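Local coordinates for alkaline phosphatase D (Bacillus subtilis, PDB 2YEQ), which hydrolyses phosphate monoesters to an alcohol and phosphate and is a phosphodiesterase with iron and calcium in its active site, at residues S70-V75 with D181-H186; E309-L314 with R359-N364; N388-V391 with K395-S398; G416-A421 with S470-F475. One frame throughout, in Å; residues are numbered along the deposited sequence.

Contact 1. Residues S70-V75 with D181-H186; sequences SLAHSV and DYRNRH. With EDO (1,2-ethanediol), chain B; EDO (1,2-ethanediol), chain O.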
loop_
_atom_site.group_PDB
_atom_site.type_symbol
_atom_site.label_atom_id
_atom_site.label_comp_id
_atom_site.label_asym_id
_atom_site.label_seq_id
_atom_site.Cartn_x
_atom_site.Cartn_y
_atom_site.Cartn_z
ATOM N N SER A 70 -5.896 14.102 -22.058
ATOM C CA SER A 70 -4.843 14.621 -21.178
ATOM C C SER A 70 -4.735 13.838 -19.866
ATOM O O SER A 70 -3.672 13.851 -19.224
ATOM C CB SER A 70 -5.044 16.098 -20.893
ATOM O OG SER A 70 -6.224 16.296 -20.153
ATOM N N LEU A 71 -5.801 13.113 -19.511
ATOM C CA LEU A 71 -5.770 12.188 -18.370
ATOM C C LEU A 71 -5.931 10.704 -18.771
ATOM O O LEU A 71 -6.479 9.894 -18.006
ATOM C CB LEU A 71 -6.848 12.602 -17.374
ATOM C CG LEU A 71 -6.676 14.003 -16.737
ATOM C CD1 LEU A 71 -7.903 14.351 -15.927
ATOM C CD2 LEU A 71 -5.476 14.088 -15.854
ATOM N N ALA A 72 -5.431 10.361 -19.962
ATOM C CA ALA A 72 -5.448 8.996 -20.499
ATOM C C ALA A 72 -6.865 8.384 -20.546
ATOM O O ALA A 72 -7.040 7.164 -20.444
ATOM C CB ALA A 72 -4.481 8.091 -19.726
ATOM N N HIS A 73 -7.857 9.244 -20.728
ATOM C CA HIS A 73 -9.278 8.874 -20.755
ATOM C C HIS A 73 -9.691 8.116 -19.480
ATOM O O HIS A 73 -10.582 7.240 -19.497
ATOM C CB HIS A 73 -9.619 8.066 -22.024
ATOM C CG HIS A 73 -9.592 8.882 -23.277
ATOM N ND1 HIS A 73 -8.469 8.992 -24.065
ATOM C CD2 HIS A 73 -10.551 9.619 -23.877
ATOM C CE1 HIS A 73 -8.743 9.752 -25.111
ATOM N NE2 HIS A 73 -9.996 10.156 -25.015
ATOM N N SER A 74 -9.055 8.474 -18.366
ATOM C CA SER A 74 -9.497 8.000 -17.074
ATOM C C SER A 74 -10.774 8.737 -16.685
ATOM O O SER A 74 -11.126 9.811 -17.216
ATOM C CB SER A 74 -8.412 8.202 -16.023
ATOM O OG SER A 74 -8.122 9.578 -15.861
ATOM N N VAL A 75 -11.504 8.131 -15.762
ATOM C CA VAL A 75 -12.725 8.712 -15.258
ATOM C C VAL A 75 -12.678 8.688 -13.728
ATOM O O VAL A 75 -12.439 7.638 -13.129
ATOM C CB VAL A 75 -13.964 7.921 -15.768
ATOM C CG1 VAL A 75 -15.227 8.464 -15.141
ATOM C CG2 VAL A 75 -14.037 7.963 -17.313
ATOM N N ASP A 181 5.278 5.898 -20.543
ATOM C CA ASP A 181 5.900 4.728 -19.946
ATOM C C ASP A 181 5.160 4.316 -18.625
ATOM O O ASP A 181 4.870 3.142 -18.417
ATOM C CB ASP A 181 7.363 4.981 -19.570
ATOM C CG ASP A 181 8.307 5.193 -20.758
ATOM O OD1 ASP A 181 7.998 4.818 -21.907
ATOM O OD2 ASP A 181 9.427 5.701 -20.489
ATOM N N TYR A 182 4.895 5.288 -17.767
ATOM C CA TYR A 182 4.211 5.038 -16.485
ATOM C C TYR A 182 2.769 4.599 -16.673
ATOM O O TYR A 182 2.278 3.719 -15.960
ATOM C CB TYR A 182 4.274 6.272 -15.551
ATOM C CG TYR A 182 5.571 6.339 -14.804
ATOM C CD1 TYR A 182 5.747 5.635 -13.608
ATOM C CD2 TYR A 182 6.640 7.103 -15.285
ATOM C CE1 TYR A 182 6.965 5.668 -12.919
ATOM C CE2 TYR A 182 7.858 7.142 -14.618
ATOM C CZ TYR A 182 8.020 6.435 -13.431
ATOM O OH TYR A 182 9.225 6.496 -12.779
ATOM N N ARG A 183 2.079 5.227 -17.612
ATOM C CA ARG A 183 0.700 4.855 -17.933
ATOM C C ARG A 183 0.627 3.402 -18.406
ATOM O O ARG A 183 -0.254 2.634 -17.955
ATOM C CB ARG A 183 0.120 5.779 -18.995
ATOM C CG ARG A 183 -0.261 7.141 -18.522
ATOM C CD ARG A 183 -0.548 8.048 -19.736
ATOM N NE ARG A 183 -1.230 9.265 -19.358
ATOM C CZ ARG A 183 -1.491 10.268 -20.182
ATOM N NH1 ARG A 183 -1.119 10.217 -21.455
ATOM N NH2 ARG A 183 -2.154 11.305 -19.744
ATOM N N ASN A 184 1.554 3.023 -19.287
ATOM C CA ASN A 184 1.588 1.678 -19.810
ATOM C C ASN A 184 1.944 0.647 -18.740
ATOM O O ASN A 184 1.429 -0.483 -18.740
ATOM C CB ASN A 184 2.523 1.570 -21.026
ATOM C CG ASN A 184 1.982 2.314 -22.243
ATOM O OD1 ASN A 184 0.799 2.656 -22.284
ATOM N ND2 ASN A 184 2.855 2.596 -23.221
ATOM N N ARG A 185 2.822 1.020 -17.816
ATOM C CA ARG A 185 3.159 0.102 -16.734
ATOM C C ARG A 185 1.937 -0.075 -15.804
ATOM O O ARG A 185 1.654 -1.202 -15.398
ATOM C CB ARG A 185 4.345 0.616 -15.932
ATOM C CG ARG A 185 4.791 -0.296 -14.810
ATOM C CD ARG A 185 5.267 -1.627 -15.287
ATOM N NE ARG A 185 6.229 -1.618 -16.398
ATOM C CZ ARG A 185 7.553 -1.624 -16.294
ATOM N NH1 ARG A 185 8.149 -1.574 -15.098
ATOM N NH2 ARG A 185 8.299 -1.684 -17.414
ATOM N N HIS A 186 1.254 1.010 -15.449
ATOM C CA HIS A 186 -0.017 0.893 -14.677
ATOM C C HIS A 186 -1.023 -0.009 -15.399
ATOM O O HIS A 186 -1.671 -0.842 -14.779
ATOM C CB HIS A 186 -0.682 2.229 -14.358
ATOM C CG HIS A 186 -0.124 2.906 -13.140
ATOM N ND1 HIS A 186 -0.637 2.940 -11.866
ATOM C CD2 HIS A 186 1.017 3.562 -13.055
ATOM C CE1 HIS A 186 0.179 3.652 -11.085
ATOM N NE2 HIS A 186 1.212 4.002 -11.782
HETATM C C1 EDO B . 5.762 3.936 -23.639
HETATM O O1 EDO B . 6.119 4.555 -24.890
HETATM C C2 EDO B . 6.492 2.607 -23.412
HETATM O O2 EDO B . 5.655 1.657 -22.738
HETATM C C1 EDO O . 9.137 7.270 -24.331
HETATM O O1 EDO O . 9.582 5.920 -24.096
HETATM C C2 EDO O . 7.611 7.368 -24.272
HETATM O O2 EDO O . 7.187 8.733 -24.167
#

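Contact 2. Residues E309-L314 with R359-N364; sequences EQEQWL and RERVIN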
loop_
_atom_site.group_PDB
_atom_site.type_symbol
_atom_site.label_atom_id
_atom_site.label_comp_id
_atom_site.label_asym_id
_atom_site.label_seq_id
_atom_site.Cartn_x
_atom_site.Cartn_y
_atom_site.Cartn_z
ATOM N N GLU A 309 4.684 20.054 7.817
ATOM C CA GLU A 309 3.232 20.221 7.717
ATOM C C GLU A 309 2.492 18.918 8.022
ATOM O O GLU A 309 1.513 18.922 8.755
ATOM C CB GLU A 309 2.814 20.672 6.322
ATOM C CG GLU A 309 2.165 22.029 6.262
ATOM C CD GLU A 309 3.042 23.040 5.544
ATOM O OE1 GLU A 309 4.195 23.253 5.993
ATOM O OE2 GLU A 309 2.584 23.603 4.524
ATOM N N GLN A 310 2.954 17.817 7.429
ATOM C CA GLN A 310 2.318 16.536 7.640
ATOM C C GLN A 310 2.477 16.092 9.090
ATOM O O GLN A 310 1.575 15.463 9.652
ATOM C CB GLN A 310 2.898 15.486 6.723
ATOM C CG GLN A 310 2.187 14.160 6.821
ATOM C CD GLN A 310 2.698 13.135 5.847
ATOM O OE1 GLN A 310 3.741 13.316 5.169
ATOM N NE2 GLN A 310 1.994 12.042 5.771
ATOM N N GLU A 311 3.639 16.377 9.673
ATOM C CA GLU A 311 3.874 16.062 11.078
ATOM C C GLU A 311 2.851 16.769 11.976
ATOM O O GLU A 311 2.260 16.141 12.868
ATOM C CB GLU A 311 5.295 16.435 11.485
ATOM C CG GLU A 311 5.710 15.871 12.831
ATOM C CD GLU A 311 7.112 16.307 13.229
ATOM O OE1 GLU A 311 7.236 17.449 13.699
ATOM O OE2 GLU A 311 8.070 15.508 13.091
ATOM N N GLN A 312 2.640 18.058 11.737
ATOM C CA GLN A 312 1.734 18.847 12.545
ATOM C C GLN A 312 0.281 18.406 12.327
ATOM O O GLN A 312 -0.516 18.360 13.273
ATOM C CB GLN A 312 1.888 20.341 12.254
ATOM C CG GLN A 312 1.056 21.253 13.161
ATOM C CD GLN A 312 1.354 21.046 14.661
ATOM O OE1 GLN A 312 0.448 20.760 15.468
ATOM N NE2 GLN A 312 2.636 21.170 15.031
ATOM N N TRP A 313 -0.062 18.118 11.078
ATOM C CA TRP A 313 -1.376 17.606 10.731
ATOM C C TRP A 313 -1.633 16.293 11.471
ATOM O O TRP A 313 -2.703 16.082 12.012
ATOM C CB TRP A 313 -1.458 17.435 9.202
ATOM C CG TRP A 313 -2.551 16.544 8.659
ATOM C CD1 TRP A 313 -3.820 16.910 8.306
ATOM C CD2 TRP A 313 -2.441 15.140 8.367
ATOM N NE1 TRP A 313 -4.506 15.809 7.824
ATOM C CE2 TRP A 313 -3.676 14.721 7.845
ATOM C CE3 TRP A 313 -1.410 14.212 8.469
ATOM C CZ2 TRP A 313 -3.903 13.420 7.436
ATOM C CZ3 TRP A 313 -1.644 12.928 8.066
ATOM C CH2 TRP A 313 -2.889 12.540 7.566
ATOM N N LEU A 314 -0.645 15.420 11.507
ATOM C CA LEU A 314 -0.789 14.146 12.172
ATOM C C LEU A 314 -1.006 14.327 13.671
ATOM O O LEU A 314 -1.874 13.663 14.253
ATOM C CB LEU A 314 0.434 13.278 11.944
ATOM C CG LEU A 314 0.490 11.938 12.661
ATOM C CD1 LEU A 314 -0.720 11.039 12.284
ATOM C CD2 LEU A 314 1.800 11.230 12.369
ATOM N N ARG A 359 10.968 9.689 14.476
ATOM C CA ARG A 359 10.171 8.698 15.211
ATOM C C ARG A 359 9.964 9.136 16.667
ATOM O O ARG A 359 8.852 9.035 17.204
ATOM C CB ARG A 359 10.798 7.318 15.152
ATOM C CG ARG A 359 9.828 6.247 15.666
ATOM C CD ARG A 359 10.325 4.900 15.420
ATOM N NE ARG A 359 11.666 4.731 15.927
ATOM C CZ ARG A 359 12.501 3.777 15.561
ATOM N NH1 ARG A 359 12.141 2.858 14.686
ATOM N NH2 ARG A 359 13.721 3.728 16.083
ATOM N N GLU A 360 11.019 9.667 17.281
ATOM C CA GLU A 360 10.943 10.210 18.645
ATOM C C GLU A 360 9.884 11.282 18.792
ATOM O O GLU A 360 9.157 11.301 19.796
ATOM C CB GLU A 360 12.282 10.782 19.071
ATOM C CG GLU A 360 13.279 9.758 19.533
ATOM C CD GLU A 360 14.518 10.412 20.154
ATOM O OE1 GLU A 360 14.352 11.140 21.165
ATOM O OE2 GLU A 360 15.643 10.202 19.627
ATOM N N ARG A 361 9.768 12.175 17.808
ATOM C CA ARG A 361 8.766 13.226 17.882
ATOM C C ARG A 361 7.352 12.637 17.873
ATOM O O ARG A 361 6.482 13.094 18.621
ATOM C CB ARG A 361 8.924 14.261 16.757
ATOM C CG ARG A 361 10.206 15.130 16.877
ATOM C CD ARG A 361 10.183 16.283 15.874
ATOM N NE ARG A 361 10.482 15.883 14.483
ATOM C CZ ARG A 361 11.689 15.599 13.987
ATOM N NH1 ARG A 361 12.773 15.558 14.756
ATOM N NH2 ARG A 361 11.807 15.300 12.690
ATOM N N VAL A 362 7.132 11.619 17.042
ATOM C CA VAL A 362 5.828 10.980 16.988
ATOM C C VAL A 362 5.509 10.253 18.310
ATOM O O VAL A 362 4.428 10.421 18.871
ATOM C CB VAL A 362 5.718 9.989 15.791
ATOM C CG1 VAL A 362 4.376 9.214 15.844
ATOM C CG2 VAL A 362 5.878 10.734 14.449
ATOM N N ILE A 363 6.451 9.466 18.806
ATOM C CA ILE A 363 6.250 8.739 20.045
ATOM C C ILE A 363 6.069 9.692 21.231
ATOM O O ILE A 363 5.194 9.476 22.054
ATOM C CB ILE A 363 7.371 7.723 20.293
ATOM C CG1 ILE A 363 7.324 6.634 19.211
ATOM C CG2 ILE A 363 7.205 7.081 21.679
ATOM C CD1 ILE A 363 8.490 5.680 19.228
ATOM N N ASN A 364 6.870 10.754 21.302
ATOM C CA ASN A 364 6.746 11.740 22.374
ATOM C C ASN A 364 5.396 12.387 22.387
ATOM O O ASN A 364 4.821 12.626 23.463
ATOM C CB ASN A 364 7.839 12.829 22.303
ATOM C CG ASN A 364 9.184 12.333 22.791
ATOM O OD1 ASN A 364 9.289 11.252 23.353
ATOM N ND2 ASN A 364 10.232 13.124 22.554
HETATM O O HOH W 1 9.691 16.431 11.055
#

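Contact 3. Residues N388-V391 with K395-S398; sequences NLHV and KTSS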
loop_
_atom_site.group_PDB
_atom_site.type_symbol
_atom_site.label_atom_id
_atom_site.label_comp_id
_atom_site.label_asym_id
_atom_site.label_seq_id
_atom_site.Cartn_x
_atom_site.Cartn_y
_atom_site.Cartn_z
ATOM N N ASN A 388 4.952 -5.454 19.365
ATOM C CA ASN A 388 4.489 -4.536 20.388
ATOM C C ASN A 388 5.251 -3.206 20.245
ATOM O O ASN A 388 6.472 -3.202 20.071
ATOM C CB ASN A 388 4.772 -5.137 21.788
ATOM C CG ASN A 388 3.892 -6.358 22.093
ATOM O OD1 ASN A 388 4.353 -7.384 22.631
ATOM N ND2 ASN A 388 2.629 -6.251 21.722
ATOM N N LEU A 389 4.538 -2.098 20.335
ATOM C CA LEU A 389 5.148 -0.765 20.332
ATOM C C LEU A 389 5.210 -0.215 21.759
ATOM O O LEU A 389 4.165 0.065 22.363
ATOM C CB LEU A 389 4.331 0.197 19.462
ATOM C CG LEU A 389 4.244 -0.207 17.973
ATOM C CD1 LEU A 389 3.414 0.826 17.208
ATOM C CD2 LEU A 389 5.637 -0.378 17.360
ATOM N N HIS A 390 6.434 -0.053 22.266
ATOM C CA HIS A 390 6.681 0.456 23.626
ATOM C C HIS A 390 7.031 1.946 23.631
ATOM O O HIS A 390 7.691 2.435 22.706
ATOM C CB HIS A 390 7.827 -0.340 24.240
ATOM C CG HIS A 390 7.456 -1.732 24.620
ATOM N ND1 HIS A 390 7.534 -2.792 23.741
ATOM C CD2 HIS A 390 7.031 -2.249 25.796
ATOM C CE1 HIS A 390 7.173 -3.899 24.360
ATOM N NE2 HIS A 390 6.855 -3.596 25.606
ATOM N N VAL A 391 6.627 2.676 24.671
ATOM C CA VAL A 391 6.913 4.125 24.719
ATOM C C VAL A 391 8.411 4.439 24.740
ATOM O O VAL A 391 8.810 5.533 24.363
ATOM C CB VAL A 391 6.208 4.860 25.873
ATOM C CG1 VAL A 391 4.708 4.798 25.669
ATOM C CG2 VAL A 391 6.638 4.312 27.271
ATOM N N LYS A 395 13.179 -0.429 26.032
ATOM C CA LYS A 395 12.701 -1.046 27.278
ATOM C C LYS A 395 11.401 -1.832 27.085
ATOM O O LYS A 395 10.313 -1.245 26.914
ATOM C CB LYS A 395 12.440 0.019 28.335
ATOM C CG LYS A 395 13.618 0.856 28.746
ATOM C CD LYS A 395 13.170 2.051 29.612
ATOM C CE LYS A 395 12.574 1.623 30.931
ATOM N NZ LYS A 395 12.444 2.787 31.851
ATOM N N THR A 396 11.493 -3.150 27.147
ATOM C CA THR A 396 10.286 -3.972 27.136
ATOM C C THR A 396 9.455 -3.806 28.408
ATOM O O THR A 396 8.275 -4.141 28.430
ATOM C CB THR A 396 10.599 -5.451 26.914
ATOM O OG1 THR A 396 11.620 -5.861 27.816
ATOM C CG2 THR A 396 11.072 -5.693 25.484
ATOM N N SER A 397 10.052 -3.267 29.464
ATOM C CA SER A 397 9.301 -2.936 30.658
ATOM C C SER A 397 8.461 -1.669 30.492
ATOM O O SER A 397 7.574 -1.413 31.294
ATOM C CB SER A 397 10.255 -2.789 31.851
ATOM O OG SER A 397 11.147 -1.699 31.681
ATOM N N SER A 398 8.736 -0.843 29.481
ATOM C CA SER A 398 7.991 0.411 29.335
ATOM C C SER A 398 6.556 0.126 28.865
ATOM O O SER A 398 6.234 -0.941 28.377
ATOM C CB SER A 398 8.669 1.380 28.345
ATOM O OG SER A 398 9.012 0.690 27.152
#

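Contact 4. Residues G416-A421 with S470-F475; sequences GADKRA and STRASF. With EDO (1,2-ethanediol), chain N.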
loop_
_atom_site.group_PDB
_atom_site.type_symbol
_atom_site.label_atom_id
_atom_site.label_comp_id
_atom_site.label_asym_id
_atom_site.label_seq_id
_atom_site.Cartn_x
_atom_site.Cartn_y
_atom_site.Cartn_z
ATOM N N GLY A 416 9.194 -17.642 -1.270
ATOM C CA GLY A 416 9.563 -17.439 0.123
ATOM C C GLY A 416 9.486 -18.734 0.925
ATOM O O GLY A 416 9.646 -19.842 0.382
ATOM N N ALA A 417 9.236 -18.582 2.216
ATOM C CA ALA A 417 9.360 -19.701 3.159
ATOM C C ALA A 417 8.741 -19.314 4.490
ATOM O O ALA A 417 8.324 -18.171 4.685
ATOM C CB ALA A 417 10.833 -20.090 3.323
ATOM N N ASP A 418 8.620 -20.270 5.412
ATOM C CA ASP A 418 8.060 -19.943 6.715
ATOM C C ASP A 418 9.035 -19.096 7.544
ATOM O O ASP A 418 8.629 -18.224 8.307
ATOM C CB ASP A 418 7.652 -21.217 7.485
ATOM C CG ASP A 418 6.632 -20.935 8.548
ATOM O OD1 ASP A 418 5.425 -20.757 8.211
ATOM O OD2 ASP A 418 7.037 -20.835 9.722
ATOM N N LYS A 419 10.316 -19.351 7.356
ATOM C CA LYS A 419 11.379 -18.790 8.177
ATOM C C LYS A 419 12.613 -18.591 7.301
ATOM O O LYS A 419 12.790 -19.326 6.333
ATOM C CB LYS A 419 11.705 -19.817 9.277
ATOM C CG LYS A 419 12.584 -19.355 10.418
ATOM C CD LYS A 419 12.567 -20.426 11.545
ATOM C CE LYS A 419 13.747 -20.294 12.493
ATOM N NZ LYS A 419 13.373 -20.738 13.866
ATOM N N ARG A 420 13.475 -17.648 7.685
ATOM C CA ARG A 420 14.731 -17.326 6.975
ATOM C C ARG A 420 15.952 -17.638 7.857
ATOM O O ARG A 420 15.812 -17.965 9.021
ATOM C CB ARG A 420 14.780 -15.821 6.696
ATOM C CG ARG A 420 13.823 -15.325 5.705
ATOM C CD ARG A 420 14.397 -14.150 4.965
ATOM N NE ARG A 420 14.050 -12.842 5.520
ATOM C CZ ARG A 420 13.277 -11.939 4.887
ATOM N NH1 ARG A 420 12.709 -12.195 3.690
ATOM N NH2 ARG A 420 13.058 -10.767 5.458
ATOM N N ALA A 421 17.145 -17.480 7.294
ATOM C CA ALA A 421 18.401 -17.716 8.012
ATOM C C ALA A 421 18.632 -16.756 9.189
ATOM O O ALA A 421 19.272 -17.127 10.150
ATOM C CB ALA A 421 19.561 -17.647 7.038
ATOM N N SER A 470 -4.261 -19.571 3.567
ATOM C CA SER A 470 -4.578 -19.937 4.962
ATOM C C SER A 470 -4.176 -18.803 5.870
ATOM O O SER A 470 -3.324 -17.981 5.519
ATOM C CB SER A 470 -3.787 -21.158 5.423
ATOM O OG SER A 470 -3.609 -22.088 4.392
ATOM N N THR A 471 -4.775 -18.772 7.046
ATOM C CA THR A 471 -4.345 -17.869 8.092
ATOM C C THR A 471 -3.133 -18.519 8.781
ATOM O O THR A 471 -3.263 -19.542 9.465
ATOM C CB THR A 471 -5.491 -17.560 9.030
ATOM O OG1 THR A 471 -6.552 -16.939 8.276
ATOM C CG2 THR A 471 -5.066 -16.626 10.171
ATOM N N ARG A 472 -1.943 -17.973 8.529
ATOM C CA ARG A 472 -0.712 -18.465 9.151
ATOM C C ARG A 472 -0.746 -18.229 10.651
ATOM O O ARG A 472 -0.265 -19.037 11.452
ATOM C CB ARG A 472 0.544 -17.757 8.572
ATOM C CG ARG A 472 1.856 -18.100 9.301
ATOM C CD ARG A 472 2.181 -19.524 9.087
ATOM N NE ARG A 472 3.369 -20.019 9.760
ATOM C CZ ARG A 472 3.457 -20.319 11.056
ATOM N NH1 ARG A 472 2.442 -20.111 11.891
ATOM N NH2 ARG A 472 4.584 -20.819 11.524
ATOM N N ALA A 473 -1.286 -17.092 11.026
ATOM C CA ALA A 473 -1.291 -16.712 12.392
ATOM C C ALA A 473 -2.224 -15.568 12.562
ATOM O O ALA A 473 -2.478 -14.786 11.619
ATOM C CB ALA A 473 0.129 -16.339 12.860
ATOM N N SER A 474 -2.736 -15.473 13.780
ATOM C CA SER A 474 -3.665 -14.443 14.154
ATOM C C SER A 474 -3.249 -13.875 15.509
ATOM O O SER A 474 -2.892 -14.644 16.436
ATOM C CB SER A 474 -5.083 -15.020 14.204
ATOM O OG SER A 474 -6.012 -14.037 14.673
ATOM N N PHE A 475 -3.289 -12.546 15.624
ATOM C CA PHE A 475 -2.895 -11.836 16.848
ATOM C C PHE A 475 -3.990 -10.913 17.238
ATOM O O PHE A 475 -4.665 -10.333 16.379
ATOM C CB PHE A 475 -1.575 -11.060 16.642
ATOM C CG PHE A 475 -0.389 -11.946 16.411
ATOM C CD1 PHE A 475 -0.047 -12.353 15.135
ATOM C CD2 PHE A 475 0.387 -12.372 17.466
ATOM C CE1 PHE A 475 1.027 -13.185 14.927
ATOM C CE2 PHE A 475 1.474 -13.184 17.260
ATOM C CZ PHE A 475 1.785 -13.613 15.998
HETATM C C1 EDO N . 5.432 -24.529 5.916
HETATM O O1 EDO N . 5.289 -25.902 5.505
HETATM C C2 EDO N . 5.298 -24.300 7.419
HETATM O O2 EDO N . 4.396 -23.219 7.678
#

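Contact 1. Residues S70-V75 with D181-H186
Ala72 and Arg183 bring their CA atoms to within 7.8 Å where the beta turn from Leu71 to Ser74, leading into strand 74-79, sits against helix 179-190, and so the N-terminal family region meets the phosphatase family region. Two consecutive residues of positive phi, Ala72 and His73, form the corner of this turn, and they swing the methyl group of Ala72 round to the helix. That methyl lies over one face of the Arg183 guanidinium, nearer its rim than its centre, with CB 3.5 Å from NE. The arginine chain runs extended from CG to NE, carrying the flat group up to the turn, where its NH2 comes 3.0 Å from the O of Ser70, close to the guanidinium plane. Its main charged partner lies elsewhere: NE forms a salt bridge with Glu244 of helix 228-245, and NH1 is bonded to Gln180. Two residues earlier in the helix, Asp181 uses OD2 to accept from the backbone N atoms of Ile177 and Thr178, just ahead of the helix, while a bound ethanediol donates through O1 to its OD1 at 2.9 Å. Replacing Asp181 with an alanine would probably leave those two amides without this acceptor and the chain leading into the helix less firmly held. The turn itself is gripped twice at one oxygen: Leu71 O accepts from Ser74 N at 3.0 Å and, in its carbonyl plane, from Ser74 OG at 2.7 Å.

Contact 2. Residues E309-L314 with R359-N364
The guanidinium of Arg361 presents its edge to the carboxylate of Glu311, and the two planes are turned 57° against each other, so that they meet through a single oxygen and not as a flat two-pronged pair. Arg361 NE donates to Glu311 OE2 at 2.8 Å with an N-H...O angle of 165°, a nearly straight salt-bridge bond. On the arginine side the oxygen lies close to the guanidinium plane; on the glutamate side the nitrogen arrives at the syn side, slightly out of the carboxylate plane. The bend in the arginine chain at chi3 (-76°) brings NE round to face Glu311, whose own chain stays extended beyond CG and reaches across at about a right angle. A water bridges the same two groups, donating to Glu311 OE2 at 2.8 Å and accepting from Arg361 NH2 at 2.9 Å. OE2 also accepts from the side-chain NE2 of Gln358, which precedes Arg361 by one helical turn, so three donors converge on one oxygen. The far nitrogens of the guanidinium are fixed by backbone carbonyls, NH1 by that of Pro301 and NH2 by that of Arg303. A leucine in place of Glu311 would probably leave the Arg361 charge without its mate and Gln358 NE2 without this acceptor. The pair ties together helices 308-320 and 356-368, which lie in the connections of two successive beta-alpha-beta units whose strands 271-275, 325-329 and 374-378 run parallel and side by side, an arrangement characteristic of alpha/beta folds.

Contact 3. Residues N388-V391 with K395-S398
His390 and Ser398 face each other across the end of a beta hairpin, where strand 384-390 gives way to a loop that returns along strand 400-406. Their CA atoms are 5.9 Å apart, and the returning chain makes a type I beta turn from Lys395 to Ser398.

The first kind of interaction is CH-pi packing. Thr396 CA stands over one face of the His390 imidazole, 4.0 Å from the ring centroid and 21° off the ring normal, displaced toward the rim. The ring can take this place because CG of His390 is anti to its own carbonyl carbon (chi1 -73°), which turns the imidazole toward the loop and lets the turn backbone lie over it.

Polar approaches come next. Ser398 O reaches the edge of the ring near its plane, 3.0 Å from CD2, and Thr396 O lies 3.2 Å from NE2, so that two carbonyls gather about one end of the imidazole. Apolar contact is slighter: Val391 CG2 touches Ser398 CB at 3.7 Å, while Ile400 of the partner strand adds to the surroundings of His390.

Hydrogen bonds within the loop keep its shape. Val391 and Lys399 are joined through their backbones, holding the two arms of the hairpin together, and the hydroxyl of Ser398 is also bonded to the O of Asp392. OG also lies implausibly near Lys395 O, and a bond between those two is doubtful; the turn closes more securely through its backbone, Ser398 N donating to Lys395 O at 3.0 Å.

Contact 4. Residues G416-A421 with S470-F475
Arg472 reaches from strand 470-477 to Asp418, in the loop between strand 400-406 and helix 423-429, and its side chain is the whole of its half of the contact. CB leaves the backbone toward the loop, and the aliphatic part of the chain has Val458 of the neighbouring strand and Asn437 for company. A bend at chi2 (66°) then redirects the chain, and CD comes 3.6 Å from Asp418 OD1. NE makes the shorter bond, donating to that same OD1 at 2.7 Å with an N-H...O angle of 165°. Beyond CZ the guanidinium divides: NH2 donates to Asp418 OD2 at 3.0 Å, about as straight, while NH1 turns to the hydroxyl of Ser489 on strand 484-489. Arginine thus grips the aspartate side-on, one nitrogen to each oxygen, and each oxygen receives through its syn lone pair. The two flat groups, only 21° apart, are almost coplanar. OD1 has a second donor, O2 of a bound ethanediol at 2.7 Å, a molecule also bonded to the carbonyls of Ile492 and Gly495. Two in-plane bonds fix the rotation of both groups at once and tie an irregular loop to the sheet. In this partly exposed setting the matched charges probably neutralise one another, and so many donors round the carboxylate are likely to favour its ionised form.

Contacts 1 to 4 follow one another along the chain, each closing before the next opens. Contact 1 stands apart, 34 Å or more from the others between centres, and it joins the N-terminal family region to the phosphatase family region. Contacts 2 and 3 are neighbours, with centres 19 Å apart, and touch where Ile363 CG2 packs 3.5 Å from Val391 O; both belong to the seven-stranded sheet and its helices. Contact 4, 24 Å from contact 3, reaches the ten-stranded sheet, as does contact 1, whose strand 74-79 lies at its far margin. None includes a metal ligand; they are scattered local ties that join helices, loops and sheets of one enzyme.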